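PDB 7RAG: germination-specific N-acetylmuramoyl-L-alanine amidase, Autolysin from Clostridioides difficile, which is a zinc-dependent amidase of spore formation that cleaves the N-acetylmuramoyl-L-alanine bond of peptidoglycan and is allosterically activated by the lipoprotein GerS. Local coordinates for the interface of chains C and A and the interface of chains C and B. Residues are numbered along the deposited sequence; one frame, centred on the assembly and turned at random. Chains: chain A/B, Germination-specific N-acetylmuramoyl-L-alanine amidase, Autolysin; chain C, Lipoprotein.

Contact 1: the interface of chains C and A. Residues chain C 129, 133, 136, 164; chain A 16-18, 60, 62.
C:Phe136 and C:Asn133, both of which touch A:Asn16 of the amidase, are joined to each other by a weak hydrogen bond, from the backbone N of C:Phe136 to the side-chain oxygen OD1 of C:Asn133 (3.3 Å, 147° at the hydrogen). That oxygen also lies in the plane of the C:Phe136 ring, at its edge. Here the lipoprotein activator docks its loop between strands 122-128 and 138-144 on the amidase's modelled N-terminal end and the start of strand 62-65. The amide nitrogen ND2 of C:Asn133 points to the amidase and lies 3.4 Å from the backbone O of A:Asn16, a polar approach rather than an assigned bond. The main contact is a stack: A:Asn16 lays its side chain over one face of the C:Phe136 ring. Its CB sits over the ring centre, 3.7 Å from the centroid, as a CH-pi contact, and its amide plane is turned by 19° from the ring plane. The amide is displaced towards CD1 of C:Phe136, which ND2 of A:Asn16 approaches to 3.4 Å. With CG beside the backbone N (chi1 -61°), C:Phe136 sets its ring against the amidase, where CZ meets the backbone O of A:Gly60 at 3.7 Å. C:Phe164, from strand 164-169, extends the aromatic surface: its CZ also faces A:Gly60 O. C:Phe164 and A:Leu62 pass in opposite directions, CE2 of the phenylalanine 3.8 Å from methyl CD1 of the leucine.

Contact 2: the interface of chains C and B. Residues chain C 42, 44; chain B 53-54, 57-58.
The C-terminal end of amidase helix 41-58 meets strand 40-58 of the lipoprotein, where C:Tyr42 lies against B:Glu54, B:Glu57 and B:Ser58. The phenolic OH of C:Tyr42 donates to carboxylate oxygen OE1 of B:Glu57 at 2.9 Å. It reaches that oxygen on its anti side, 16° out of the carboxylate plane. The ring is turned by 70° from the carboxylate, and the oxygen lies at the ring's edge and in its plane. OE1 accepts a second bond from within the helix: NE of B:Arg53, at 2.8 Å, forms a salt bridge that approaches from above the carboxylate, 69° out of its plane. The two donors thus come in different directions, and the arginine, one turn earlier, probably helps to position the carboxylate for the tyrosine. B:Arg53 can do this because its chain bends at chi2, bringing NE back towards B:Glu57. The ring also rests on the helix: C:Tyr42 CZ is 3.8 Å from CB of B:Glu57, and CD1 is 3.9 Å from CB of B:Ser58. The hydroxyl OG of B:Ser58 turns back to the backbone O of B:Glu54 (2.8 Å), which fixes the side chain in the last turn. Two residues along the strand, methyl CD2 of C:Leu44 stands 4.0 Å from B:Ser58 O. The opposite end of this amidase helix begins at B:Glu41, a zinc ligand, so the lipoprotein strand touches the end remote from the metal.

Contact 3: the interface of chains C and A. Residues chain C 134-135; chain A 18, 62, 64, 99-101.
A:Asn101, which meets C:Lys134, has left-handed backbone torsions (phi 55°, psi 40°), and its neighbour A:Ser100 presents a carbonyl to C:Tyr135 in the same turn. The phenolic OH of C:Tyr135 donates to the backbone O of A:Ser100 at 2.6 Å. It lies in the carbonyl plane and on a lone pair, with a C=O...donor angle of 135°. The same oxygen is in the plane of the tyrosine ring, at its edge, as expected for a phenol directed at its acceptor. Methyls CD2 of A:Leu62 and CG2 of A:Thr18 meet the same face of C:Tyr135, at CD1 (3.5 Å) and CE2 (3.8 Å) respectively; both side chains run at about a right angle to the tyrosine. C:Lys134 extends its chain past the opposite face, CD lying over it towards the rim, so the ring is held between the lipoprotein's own lysine and the amidase. Its amine NZ then comes near the backbone O of A:Asn99 (3.3 Å) and OD1 of A:Asn101 (3.7 Å), probably a favourable setting, though no bond is assigned. In the fold, the lipoprotein loop between strands 122-128 and 138-144 inserts its tyrosine between strands 18-23 and 62-65 and the turn that follows helix 82-99 of the amidase.

Contact 1: the interface of chains C and A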
ATOM      1  N   ILE C 129      28.745 -10.369   3.008  1.00 72.10           N
ATOM      2  CA  ILE C 129      27.725  -9.409   2.590  1.00 72.83           C
ATOM      3  C   ILE C 129      28.250  -8.683   1.358  1.00 76.02           C
ATOM      4  O   ILE C 129      29.268  -7.975   1.452  1.00 76.24           O
ATOM      5  CB  ILE C 129      27.377  -8.428   3.713  1.00 68.18           C
ATOM      6  CG1 ILE C 129      27.137  -9.199   5.010  1.00 68.31           C
ATOM      7  CG2 ILE C 129      26.135  -7.642   3.344  1.00 67.54           C
ATOM      8  CD1 ILE C 129      26.658  -8.342   6.149  1.00 60.40           C
ATOM      9  N   ASN C 133      31.184  -3.319   1.917  1.00 96.44           N
ATOM     10  CA  ASN C 133      31.093  -2.257   2.919  1.00 84.78           C
ATOM     11  C   ASN C 133      32.036  -2.595   4.068  1.00 79.67           C
ATOM     12  O   ASN C 133      32.040  -3.723   4.572  1.00 78.95           O
ATOM     13  CB  ASN C 133      29.644  -2.107   3.414  1.00 75.74           C
ATOM     14  CG  ASN C 133      29.440  -0.932   4.391  1.00 72.68           C
ATOM     15  OD1 ASN C 133      30.195  -0.756   5.341  1.00 76.01           O
ATOM     16  ND2 ASN C 133      28.382  -0.148   4.172  1.00 71.68           N
ATOM     17  N   PHE C 136      29.570  -3.563   7.049  1.00 67.82           N
ATOM     18  CA  PHE C 136      28.683  -4.714   6.892  1.00 62.72           C
ATOM     19  C   PHE C 136      29.420  -5.743   6.044  1.00 61.45           C
ATOM     20  O   PHE C 136      29.152  -5.898   4.855  1.00 65.56           O
ATOM     21  CB  PHE C 136      27.328  -4.304   6.218  1.00 57.99           C
ATOM     22  CG  PHE C 136      26.517  -3.301   6.998  1.00 60.67           C
ATOM     23  CD1 PHE C 136      25.404  -3.699   7.720  1.00 55.33           C
ATOM     24  CD2 PHE C 136      26.865  -1.959   7.004  1.00 56.50           C
ATOM     25  CE1 PHE C 136      24.658  -2.779   8.420  1.00 53.81           C
ATOM     26  CE2 PHE C 136      26.123  -1.037   7.700  1.00 50.37           C
ATOM     27  CZ  PHE C 136      25.024  -1.435   8.399  1.00 51.79           C
ATOM     28  N   PHE C 164      26.490  -5.210  14.591  1.00 50.17           N
ATOM     29  CA  PHE C 164      25.116  -5.480  14.990  1.00 49.96           C
ATOM     30  C   PHE C 164      25.065  -6.856  15.609  1.00 51.09           C
ATOM     31  O   PHE C 164      25.549  -7.816  15.000  1.00 55.32           O
ATOM     32  CB  PHE C 164      24.129  -5.452  13.814  1.00 53.76           C
ATOM     33  CG  PHE C 164      23.867  -4.101  13.287  1.00 49.81           C
ATOM     34  CD1 PHE C 164      22.764  -3.383  13.724  1.00 47.34           C
ATOM     35  CD2 PHE C 164      24.736  -3.532  12.361  1.00 48.54           C
ATOM     36  CE1 PHE C 164      22.532  -2.101  13.232  1.00 49.41           C
ATOM     37  CE2 PHE C 164      24.511  -2.268  11.873  1.00 49.16           C
ATOM     38  CZ  PHE C 164      23.403  -1.549  12.307  1.00 49.59           C
TER
ATOM     39  N   ASN A  16      21.960  -0.938   3.701  1.00 63.93           N
ATOM     40  CA  ASN A  16      23.009  -0.976   4.730  1.00 65.04           C
ATOM     41  C   ASN A  16      23.907   0.250   4.660  1.00 59.25           C
ATOM     42  O   ASN A  16      24.991   0.205   4.109  1.00 59.86           O
ATOM     43  CB  ASN A  16      23.875  -2.224   4.586  1.00 65.46           C
ATOM     44  CG  ASN A  16      23.144  -3.483   4.987  1.00 68.91           C
ATOM     45  OD1 ASN A  16      21.989  -3.427   5.436  1.00 69.17           O
ATOM     46  ND2 ASN A  16      23.812  -4.635   4.831  1.00 63.91           N
ATOM     47  N   LYS A  17      23.443   1.346   5.227  1.00 58.48           N
ATOM     48  CA  LYS A  17      24.131   2.614   5.133  1.00 53.18           C
ATOM     49  C   LYS A  17      24.851   2.917   6.439  1.00 53.85           C
ATOM     50  O   LYS A  17      24.477   2.418   7.509  1.00 50.65           O
ATOM     51  CB  LYS A  17      23.141   3.715   4.799  1.00 48.98           C
ATOM     52  CG  LYS A  17      22.576   3.564   3.420  1.00 54.90           C
ATOM     53  CD  LYS A  17      23.690   3.702   2.386  1.00 59.79           C
ATOM     54  CE  LYS A  17      23.174   4.276   1.072  1.00 60.33           C
ATOM     55  NZ  LYS A  17      24.259   4.973   0.297  1.00 66.56           N
ATOM     56  N   THR A  18      25.922   3.699   6.327  1.00 48.25           N
ATOM     57  CA  THR A  18      26.622   4.249   7.469  1.00 44.55           C
ATOM     58  C   THR A  18      26.540   5.764   7.365  1.00 50.36           C
ATOM     59  O   THR A  18      26.881   6.336   6.323  1.00 47.69           O
ATOM     60  CB  THR A  18      28.070   3.753   7.521  1.00 50.99           C
ATOM     61  OG1 THR A  18      28.063   2.319   7.610  1.00 56.11           O
ATOM     62  CG2 THR A  18      28.799   4.299   8.760  1.00 46.56           C
ATOM     63  N   GLY A  60      18.483  -0.423  11.060  1.00 43.05           N
ATOM     64  CA  GLY A  60      19.552  -1.140  10.403  1.00 42.22           C
ATOM     65  C   GLY A  60      20.639  -0.301   9.788  1.00 45.59           C
ATOM     66  O   GLY A  60      21.479  -0.850   9.065  1.00 52.03           O
ATOM     67  N   LEU A  62      24.055   2.140  10.397  1.00 43.93           N
ATOM     68  CA  LEU A  62      25.113   2.317  11.382  1.00 46.29           C
ATOM     69  C   LEU A  62      25.401   3.797  11.507  1.00 46.88           C
ATOM     70  O   LEU A  62      25.554   4.474  10.489  1.00 41.16           O
ATOM     71  CB  LEU A  62      26.378   1.580  10.964  1.00 45.78           C
ATOM     72  CG  LEU A  62      27.377   1.432  12.091  1.00 49.54           C
ATOM     73  CD1 LEU A  62      26.840   0.489  13.176  1.00 50.16           C
ATOM     74  CD2 LEU A  62      28.672   0.910  11.541  1.00 53.95           C
TER

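Contact 2: the interface of chains C and B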
ATOM      1  N   TYR C  42     -15.805 -11.797 -20.583  1.00 48.31           N
ATOM      2  CA  TYR C  42     -14.598 -11.095 -20.212  1.00 47.93           C
ATOM      3  C   TYR C  42     -13.450 -12.083 -20.265  1.00 49.14           C
ATOM      4  O   TYR C  42     -13.660 -13.283 -20.082  1.00 49.11           O
ATOM      5  CB  TYR C  42     -14.710 -10.505 -18.813  1.00 47.58           C
ATOM      6  CG  TYR C  42     -15.919  -9.646 -18.634  1.00 48.14           C
ATOM      7  CD1 TYR C  42     -15.854  -8.277 -18.848  1.00 47.27           C
ATOM      8  CD2 TYR C  42     -17.127 -10.201 -18.234  1.00 47.46           C
ATOM      9  CE1 TYR C  42     -16.961  -7.483 -18.683  1.00 46.11           C
ATOM     10  CE2 TYR C  42     -18.233  -9.417 -18.058  1.00 47.81           C
ATOM     11  CZ  TYR C  42     -18.148  -8.056 -18.291  1.00 47.29           C
ATOM     12  OH  TYR C  42     -19.270  -7.275 -18.118  1.00 49.30           O
ATOM     13  N   LEU C  44      -9.712 -12.370 -18.339  1.00 53.53           N
ATOM     14  CA  LEU C  44      -8.778 -11.853 -17.361  1.00 51.07           C
ATOM     15  C   LEU C  44      -7.577 -12.772 -17.338  1.00 51.79           C
ATOM     16  O   LEU C  44      -7.667 -13.938 -17.733  1.00 50.40           O
ATOM     17  CB  LEU C  44      -9.404 -11.788 -15.950  1.00 51.73           C
ATOM     18  CG  LEU C  44     -10.606 -10.847 -15.806  1.00 56.25           C
ATOM     19  CD1 LEU C  44     -11.919 -11.542 -16.181  1.00 49.86           C
ATOM     20  CD2 LEU C  44     -10.683 -10.250 -14.423  1.00 49.07           C
TER
ATOM     21  N   ARG B  53     -21.530  -1.162 -16.504  1.00 46.18           N
ATOM     22  CA  ARG B  53     -21.836  -2.581 -16.422  1.00 43.69           C
ATOM     23  C   ARG B  53     -20.576  -3.429 -16.590  1.00 45.45           C
ATOM     24  O   ARG B  53     -20.355  -4.391 -15.845  1.00 42.32           O
ATOM     25  CB  ARG B  53     -22.881  -2.926 -17.500  1.00 43.96           C
ATOM     26  CG  ARG B  53     -23.376  -4.354 -17.483  1.00 43.12           C
ATOM     27  CD  ARG B  53     -22.518  -5.251 -18.377  1.00 44.43           C
ATOM     28  NE  ARG B  53     -23.187  -6.501 -18.722  1.00 48.71           N
ATOM     29  CZ  ARG B  53     -24.015  -6.642 -19.748  1.00 49.50           C
ATOM     30  NH1 ARG B  53     -24.261  -5.595 -20.533  1.00 50.95           N
ATOM     31  NH2 ARG B  53     -24.577  -7.824 -19.996  1.00 47.89           N
ATOM     32  N   GLU B  54     -19.760  -3.116 -17.603  1.00 45.52           N
ATOM     33  CA  GLU B  54     -18.536  -3.895 -17.786  1.00 47.14           C
ATOM     34  C   GLU B  54     -17.591  -3.757 -16.589  1.00 46.22           C
ATOM     35  O   GLU B  54     -17.037  -4.757 -16.103  1.00 46.26           O
ATOM     36  CB  GLU B  54     -17.847  -3.493 -19.087  1.00 49.95           C
ATOM     37  CG  GLU B  54     -18.564  -4.034 -20.274  1.00 51.29           C
ATOM     38  CD  GLU B  54     -17.956  -3.613 -21.595  1.00 57.78           C
ATOM     39  OE1 GLU B  54     -16.991  -2.801 -21.589  1.00 55.13           O
ATOM     40  OE2 GLU B  54     -18.466  -4.103 -22.639  1.00 59.07           O
ATOM     41  N   GLU B  57     -19.238  -5.851 -13.567  1.00 42.40           N
ATOM     42  CA  GLU B  57     -19.262  -7.291 -13.751  1.00 41.07           C
ATOM     43  C   GLU B  57     -17.855  -7.869 -13.765  1.00 44.93           C
ATOM     44  O   GLU B  57     -17.632  -8.964 -13.234  1.00 46.79           O
ATOM     45  CB  GLU B  57     -20.007  -7.654 -15.031  1.00 42.69           C
ATOM     46  CG  GLU B  57     -21.470  -7.243 -15.013  1.00 46.72           C
ATOM     47  CD  GLU B  57     -22.332  -7.971 -16.037  1.00 49.99           C
ATOM     48  OE1 GLU B  57     -21.806  -8.373 -17.113  1.00 46.18           O
ATOM     49  OE2 GLU B  57     -23.562  -8.146 -15.759  1.00 56.74           O
ATOM     50  N   SER B  58     -16.888  -7.161 -14.367  1.00 44.54           N
ATOM     51  CA  SER B  58     -15.532  -7.706 -14.387  1.00 47.91           C
ATOM     52  C   SER B  58     -14.903  -7.712 -13.004  1.00 46.39           C
ATOM     53  O   SER B  58     -13.892  -8.392 -12.811  1.00 46.61           O
ATOM     54  CB  SER B  58     -14.633  -6.947 -15.377  1.00 48.62           C
ATOM     55  OG  SER B  58     -14.523  -5.575 -15.052  1.00 47.85           O
TER

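Contact 3: the interface of chains C and A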
ATOM      1  N   LYS C 134      32.862  -1.624   4.457  1.00 74.75           N
ATOM      2  CA  LYS C 134      33.768  -1.815   5.583  1.00 73.98           C
ATOM      3  C   LYS C 134      33.019  -2.284   6.832  1.00 71.33           C
ATOM      4  O   LYS C 134      33.533  -3.109   7.598  1.00 67.98           O
ATOM      5  CB  LYS C 134      34.512  -0.494   5.827  1.00 71.57           C
ATOM      6  CG  LYS C 134      35.246  -0.315   7.157  1.00 70.27           C
ATOM      7  CD  LYS C 134      35.598   1.166   7.306  1.00 67.55           C
ATOM      8  CE  LYS C 134      36.675   1.448   8.350  1.00 73.72           C
ATOM      9  NZ  LYS C 134      37.182   2.866   8.213  1.00 76.76           N
ATOM     10  N   TYR C 135      31.787  -1.813   7.020  1.00 66.92           N
ATOM     11  CA  TYR C 135      31.040  -2.017   8.250  1.00 63.87           C
ATOM     12  C   TYR C 135      30.109  -3.215   8.217  1.00 63.26           C
ATOM     13  O   TYR C 135      29.847  -3.806   9.273  1.00 58.02           O
ATOM     14  CB  TYR C 135      30.227  -0.761   8.566  1.00 62.88           C
ATOM     15  CG  TYR C 135      31.102   0.423   8.849  1.00 64.90           C
ATOM     16  CD1 TYR C 135      31.785   0.525  10.058  1.00 56.25           C
ATOM     17  CD2 TYR C 135      31.258   1.434   7.913  1.00 60.41           C
ATOM     18  CE1 TYR C 135      32.585   1.597  10.326  1.00 58.60           C
ATOM     19  CE2 TYR C 135      32.051   2.513   8.172  1.00 56.88           C
ATOM     20  CZ  TYR C 135      32.723   2.589   9.384  1.00 60.66           C
ATOM     21  OH  TYR C 135      33.538   3.661   9.669  1.00 60.07           O
TER
ATOM     22  N   THR A  18      25.922   3.699   6.327  1.00 48.25           N
ATOM     23  CA  THR A  18      26.622   4.249   7.469  1.00 44.55           C
ATOM     24  C   THR A  18      26.540   5.764   7.365  1.00 50.36           C
ATOM     25  O   THR A  18      26.881   6.336   6.323  1.00 47.69           O
ATOM     26  CB  THR A  18      28.070   3.753   7.521  1.00 50.99           C
ATOM     27  OG1 THR A  18      28.063   2.319   7.610  1.00 56.11           O
ATOM     28  CG2 THR A  18      28.799   4.299   8.760  1.00 46.56           C
ATOM     29  N   LEU A  62      24.055   2.140  10.397  1.00 43.93           N
ATOM     30  CA  LEU A  62      25.113   2.317  11.382  1.00 46.29           C
ATOM     31  C   LEU A  62      25.401   3.797  11.507  1.00 46.88           C
ATOM     32  O   LEU A  62      25.554   4.474  10.489  1.00 41.16           O
ATOM     33  CB  LEU A  62      26.378   1.580  10.964  1.00 45.78           C
ATOM     34  CG  LEU A  62      27.377   1.432  12.091  1.00 49.54           C
ATOM     35  CD1 LEU A  62      26.840   0.489  13.176  1.00 50.16           C
ATOM     36  CD2 LEU A  62      28.672   0.910  11.541  1.00 53.95           C
ATOM     37  N   ILE A  64      27.844   6.875  12.874  1.00 48.34           N
ATOM     38  CA  ILE A  64      29.094   7.444  13.364  1.00 48.30           C
ATOM     39  C   ILE A  64      28.755   8.801  13.966  1.00 49.49           C
ATOM     40  O   ILE A  64      28.232   9.681  13.269  1.00 48.53           O
ATOM     41  CB  ILE A  64      30.133   7.619  12.239  1.00 47.89           C
ATOM     42  CG1 ILE A  64      30.469   6.299  11.531  1.00 47.81           C
ATOM     43  CG2 ILE A  64      31.390   8.291  12.782  1.00 47.09           C
ATOM     44  CD1 ILE A  64      31.149   5.269  12.388  1.00 49.05           C
ATOM     45  N   ASN A  99      37.935   9.700   7.401  1.00 60.08           N
ATOM     46  CA  ASN A  99      38.442   8.358   7.631  1.00 62.88           C
ATOM     47  C   ASN A  99      37.342   7.316   7.839  1.00 67.36           C
ATOM     48  O   ASN A  99      37.653   6.139   8.064  1.00 70.72           O
ATOM     49  CB  ASN A  99      39.398   8.379   8.827  1.00 66.06           C
ATOM     50  CG  ASN A  99      40.511   9.420   8.666  1.00 71.42           C
ATOM     51  OD1 ASN A  99      41.322   9.365   7.725  1.00 67.58           O
ATOM     52  ND2 ASN A  99      40.548  10.379   9.588  1.00 71.74           N
ATOM     53  N   SER A 100      36.073   7.702   7.720  1.00 66.56           N
ATOM     54  CA  SER A 100      34.973   6.837   8.117  1.00 61.27           C
ATOM     55  C   SER A 100      34.506   5.862   7.047  1.00 59.77           C
ATOM     56  O   SER A 100      33.982   4.807   7.404  1.00 61.23           O
ATOM     57  CB  SER A 100      33.782   7.683   8.543  1.00 61.28           C
ATOM     58  OG  SER A 100      34.072   8.310   9.770  1.00 66.83           O
ATOM     59  N   ASN A 101      34.669   6.172   5.760  1.00 60.21           N
ATOM     60  CA  ASN A 101      33.998   5.412   4.689  1.00 64.61           C
ATOM     61  C   ASN A 101      32.491   5.365   4.918  1.00 56.44           C
ATOM     62  O   ASN A 101      31.839   4.336   4.744  1.00 56.14           O
ATOM     63  CB  ASN A 101      34.557   3.989   4.543  1.00 64.30           C
ATOM     64  CG  ASN A 101      35.928   3.969   3.936  1.00 70.33           C
ATOM     65  OD1 ASN A 101      36.879   3.467   4.535  1.00 74.00           O
ATOM     66  ND2 ASN A 101      36.048   4.534   2.739  1.00 72.25           N
TER

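Contact 1 and contact 3 are neighbouring patches of one docking surface: their C-alpha centres are about 8 Å apart, both use A:Thr18 and A:Leu62, and C:Asn133 to C:Phe136 run consecutively through both contacts. Contact 2 lies about 49 Å from contact 1 and about 55 Å from contact 3, on the other amidase copy. Chain C therefore bridges two amidases, by its loop region to A and by its long strand 40-58 to B. In the deposited assembly of two amidases and two lipoproteins, this bridging may contribute to the activation of CwlD by GerS, although the structure alone does not show the route.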